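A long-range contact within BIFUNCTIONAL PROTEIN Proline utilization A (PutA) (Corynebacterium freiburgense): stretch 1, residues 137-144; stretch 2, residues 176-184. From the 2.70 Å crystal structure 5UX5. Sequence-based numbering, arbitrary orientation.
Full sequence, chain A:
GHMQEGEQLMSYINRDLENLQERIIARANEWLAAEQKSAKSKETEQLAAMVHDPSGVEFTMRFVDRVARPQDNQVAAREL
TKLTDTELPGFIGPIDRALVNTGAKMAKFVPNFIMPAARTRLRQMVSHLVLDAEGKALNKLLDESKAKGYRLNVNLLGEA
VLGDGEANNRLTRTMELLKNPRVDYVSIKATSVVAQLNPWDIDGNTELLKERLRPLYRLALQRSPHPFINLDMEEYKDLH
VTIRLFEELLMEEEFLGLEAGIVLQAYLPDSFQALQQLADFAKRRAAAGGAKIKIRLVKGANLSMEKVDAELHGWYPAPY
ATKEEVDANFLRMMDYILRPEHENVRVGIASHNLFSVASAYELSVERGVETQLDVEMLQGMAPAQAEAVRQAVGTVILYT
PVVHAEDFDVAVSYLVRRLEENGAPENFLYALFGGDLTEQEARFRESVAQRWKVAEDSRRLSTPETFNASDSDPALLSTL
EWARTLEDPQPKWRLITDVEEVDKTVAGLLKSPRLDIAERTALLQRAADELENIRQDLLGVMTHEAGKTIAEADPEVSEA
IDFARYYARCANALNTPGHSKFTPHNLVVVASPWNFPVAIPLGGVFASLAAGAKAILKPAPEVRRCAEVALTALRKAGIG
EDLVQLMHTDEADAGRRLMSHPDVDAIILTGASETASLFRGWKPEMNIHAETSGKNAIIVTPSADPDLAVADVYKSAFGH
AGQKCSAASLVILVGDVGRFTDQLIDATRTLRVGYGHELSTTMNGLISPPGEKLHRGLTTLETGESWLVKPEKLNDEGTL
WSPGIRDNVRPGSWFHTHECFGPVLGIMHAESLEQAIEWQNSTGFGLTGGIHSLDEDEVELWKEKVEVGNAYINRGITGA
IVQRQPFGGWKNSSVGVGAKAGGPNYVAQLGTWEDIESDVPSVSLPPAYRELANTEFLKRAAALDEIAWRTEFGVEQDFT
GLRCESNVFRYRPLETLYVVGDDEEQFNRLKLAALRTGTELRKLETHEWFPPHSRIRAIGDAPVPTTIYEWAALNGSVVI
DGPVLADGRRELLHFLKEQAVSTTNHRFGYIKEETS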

# COMPACT_ATOMS: atom_id res chain seq x y z
N ALA A 137 -2.30 38.55 -18.40
CA ALA A 137 -3.31 38.67 -17.35
C ALA A 137 -2.67 38.75 -15.97
O ALA A 137 -3.10 39.54 -15.12
N LEU A 138 -1.63 37.94 -15.74
CA LEU A 138 -0.93 37.93 -14.46
C LEU A 138 -0.22 39.26 -14.21
O LEU A 138 -0.30 39.82 -13.10
N ASN A 139 0.51 39.78 -15.22
CA ASN A 139 1.23 41.02 -14.98
C ASN A 139 0.27 42.17 -14.71
O ASN A 139 0.58 43.06 -13.92
N LYS A 140 -0.91 42.14 -15.35
CA LYS A 140 -1.92 43.16 -15.07
C LYS A 140 -2.44 43.04 -13.64
O LYS A 140 -2.59 44.05 -12.94
N LEU A 141 -2.63 41.80 -13.16
CA LEU A 141 -3.12 41.60 -11.81
C LEU A 141 -2.06 41.96 -10.78
O LEU A 141 -2.41 42.41 -9.68
N LEU A 142 -0.78 41.77 -11.11
CA LEU A 142 0.27 42.21 -10.19
C LEU A 142 0.29 43.73 -10.07
O LEU A 142 0.40 44.28 -8.96
N ASP A 143 0.14 44.44 -11.20
CA ASP A 143 0.08 45.90 -11.18
C ASP A 143 -1.15 46.40 -10.45
O ASP A 143 -1.06 47.27 -9.57
N GLU A 144 -2.32 45.86 -10.79
CA GLU A 144 -3.56 46.34 -10.19
C GLU A 144 -3.60 46.07 -8.69
O GLU A 144 -4.06 46.92 -7.91
N GLU A 176 11.60 31.08 -13.47
CA GLU A 176 11.30 32.12 -14.46
C GLU A 176 10.42 33.22 -13.88
O GLU A 176 10.63 34.40 -14.19
N LEU A 177 9.45 32.86 -13.03
CA LEU A 177 8.59 33.87 -12.41
C LEU A 177 9.37 34.77 -11.45
O LEU A 177 9.10 35.97 -11.36
N LEU A 178 10.35 34.20 -10.73
CA LEU A 178 11.21 34.99 -9.86
C LEU A 178 12.15 35.91 -10.64
O LEU A 178 12.72 36.84 -10.06
N LYS A 179 12.32 35.67 -11.95
CA LYS A 179 12.95 36.64 -12.84
C LYS A 179 12.01 37.77 -13.24
O LYS A 179 12.47 38.74 -13.84
N ASN A 180 10.72 37.65 -12.98
CA ASN A 180 9.79 38.72 -13.32
C ASN A 180 9.81 39.79 -12.23
O ASN A 180 9.52 39.47 -11.07
N PRO A 181 10.16 41.03 -12.55
CA PRO A 181 10.31 42.05 -11.48
C PRO A 181 9.02 42.42 -10.78
O PRO A 181 9.08 42.90 -9.66
N ARG A 182 7.85 42.23 -11.40
CA ARG A 182 6.63 42.54 -10.69
C ARG A 182 6.33 41.54 -9.59
O ARG A 182 5.59 41.86 -8.67
N VAL A 183 6.98 40.37 -9.63
CA VAL A 183 6.67 39.26 -8.74
C VAL A 183 7.49 39.40 -7.47
O VAL A 183 8.73 39.39 -7.52
N ASP A 184 6.80 39.46 -6.32
CA ASP A 184 7.43 39.63 -5.01
C ASP A 184 7.57 38.33 -4.24
O ASP A 184 8.34 38.29 -3.27

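What does the helical start of stretch 2 offer to the helix of residues 137-144? Its contribution is a single leucine. The CA-to-CB bond of Leu 177 points sideways, but chi1 in m and chi2 in t carry its end nearer, and CD2 lies 4.0 Å from CD2 of Leu 138. Leu 138, t at chi1 and p at chi2, also starts sideways and comes closer at its tip, so the two buried residues meet by their methyl groups. Glu 176 and Lys 179 stay out of reach, joined to each other by a salt bridge, Lys 179 NZ to Glu 176 OE2 at 3.2 Å.

How does Asn 180 use both ends of its amide? Its CA-to-CB bond points toward the helix, chi1 is t, and ND2 donates a nearly straight hydrogen bond to OD1 of Asn 139, 2.8 Å away; Asn 139 points back with its chi1 in m. The other end faces its own turn: OD1 of Asn 180 accepts a hydrogen bond from the backbone N of Arg 182 at 3.1 Å, within the type I turn that runs from Asn 180 to Val 183.

Why is so much of Arg 182 covered by the helix? It points toward it, and chi1 near -35° with chi2 and chi3 in t extends the chain along the surface. Its NH1 forms a salt bridge with Asp 143, 2.9 Å from OD2, and donates a hydrogen bond to OD1 at 3.1 Å. The CA-to-CB bond of Asp 143 points sideways, but with chi1 in m its end comes nearer. Asn 139 CB lies over one face of the guanidinium, while Asp 143 OD2 sits at its edge.

What closes the contact beyond the arginine? Val 183, chi1 in t, points sideways and brings CG2 to 3.9 Å from CD1 of Leu 142. That leucine points in, chi1 in m, and its CD2 also approaches the backbone O of Arg 182 at 3.6 Å.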

# COMPACT_ATOMS: atom_id res chain seq x y z
CB ALA A 137 -4.27 37.49 -17.41
CB LEU A 138 0.05 36.76 -14.40
CG LEU A 138 0.89 36.68 -13.12
CD1 LEU A 138 -0.00 36.49 -11.90
CD2 LEU A 138 1.91 35.55 -13.17
CB ASN A 139 2.14 41.40 -16.16
CG ASN A 139 3.40 40.56 -16.23
OD1 ASN A 139 4.04 40.27 -15.21
ND2 ASN A 139 3.83 40.26 -17.44
CB LYS A 140 -3.07 43.02 -16.08
CG LYS A 140 -4.22 44.01 -15.97
CD LYS A 140 -5.39 43.56 -16.87
CE LYS A 140 -6.18 44.73 -17.47
NZ LYS A 140 -7.03 45.48 -16.50
CB LEU A 141 -3.60 40.17 -11.63
CG LEU A 141 -4.10 39.77 -10.24
CD1 LEU A 141 -5.38 40.50 -9.88
CD2 LEU A 141 -4.27 38.25 -10.17
CB LEU A 142 1.63 41.67 -10.63
CG LEU A 142 1.93 40.17 -10.44
CD1 LEU A 142 2.71 39.56 -11.60
CD2 LEU A 142 2.62 39.90 -9.11
CB ASP A 143 0.09 46.47 -12.61
CG ASP A 143 1.43 46.34 -13.31
OD1 ASP A 143 2.33 45.65 -12.79
OD2 ASP A 143 1.59 46.93 -14.39
CB GLU A 144 -4.76 45.71 -10.90
CG GLU A 144 -5.06 46.41 -12.23
CD GLU A 144 -6.05 45.67 -13.11
OE1 GLU A 144 -6.25 44.46 -12.91
OE2 GLU A 144 -6.63 46.32 -14.01
CB GLU A 176 10.64 31.50 -15.70
CG GLU A 176 11.58 30.63 -16.53
CD GLU A 176 12.86 31.34 -16.99
OE1 GLU A 176 12.81 32.56 -17.30
OE2 GLU A 176 13.91 30.66 -17.03
CB LEU A 177 7.44 33.19 -11.68
CG LEU A 177 6.38 32.43 -12.47
CD1 LEU A 177 5.87 31.34 -11.56
CD2 LEU A 177 5.26 33.32 -12.91
CB LEU A 178 12.00 34.05 -8.94
CG LEU A 178 12.36 34.57 -7.55
CD1 LEU A 178 11.11 35.07 -6.87
CD2 LEU A 178 12.98 33.44 -6.76
CB LYS A 179 13.45 35.98 -14.13
CG LYS A 179 14.66 35.08 -14.00
CD LYS A 179 14.83 34.23 -15.25
CE LYS A 179 16.26 33.74 -15.43
NZ LYS A 179 16.32 32.76 -16.55
CB ASN A 180 8.38 38.16 -13.51
CG ASN A 180 7.37 39.21 -13.96
OD1 ASN A 180 7.61 40.41 -13.89
ND2 ASN A 180 6.23 38.74 -14.43
CB PRO A 181 10.89 43.25 -12.22
CG PRO A 181 10.39 43.07 -13.62
CD PRO A 181 10.41 41.60 -13.88
CB ARG A 182 5.45 42.59 -11.66
CG ARG A 182 5.76 43.13 -13.02
CD ARG A 182 4.51 43.15 -13.90
NE ARG A 182 4.83 43.31 -15.33
CZ ARG A 182 4.42 44.33 -16.09
NH1 ARG A 182 3.66 45.28 -15.56
NH2 ARG A 182 4.76 44.38 -17.38
CB VAL A 183 6.94 37.91 -9.43
CG1 VAL A 183 6.81 36.74 -8.46
CG2 VAL A 183 6.00 37.70 -10.60
CB ASP A 184 6.60 40.54 -4.09
CG ASP A 184 6.26 41.88 -4.70
OD1 ASP A 184 7.09 42.46 -5.43
OD2 ASP A 184 5.14 42.36 -4.40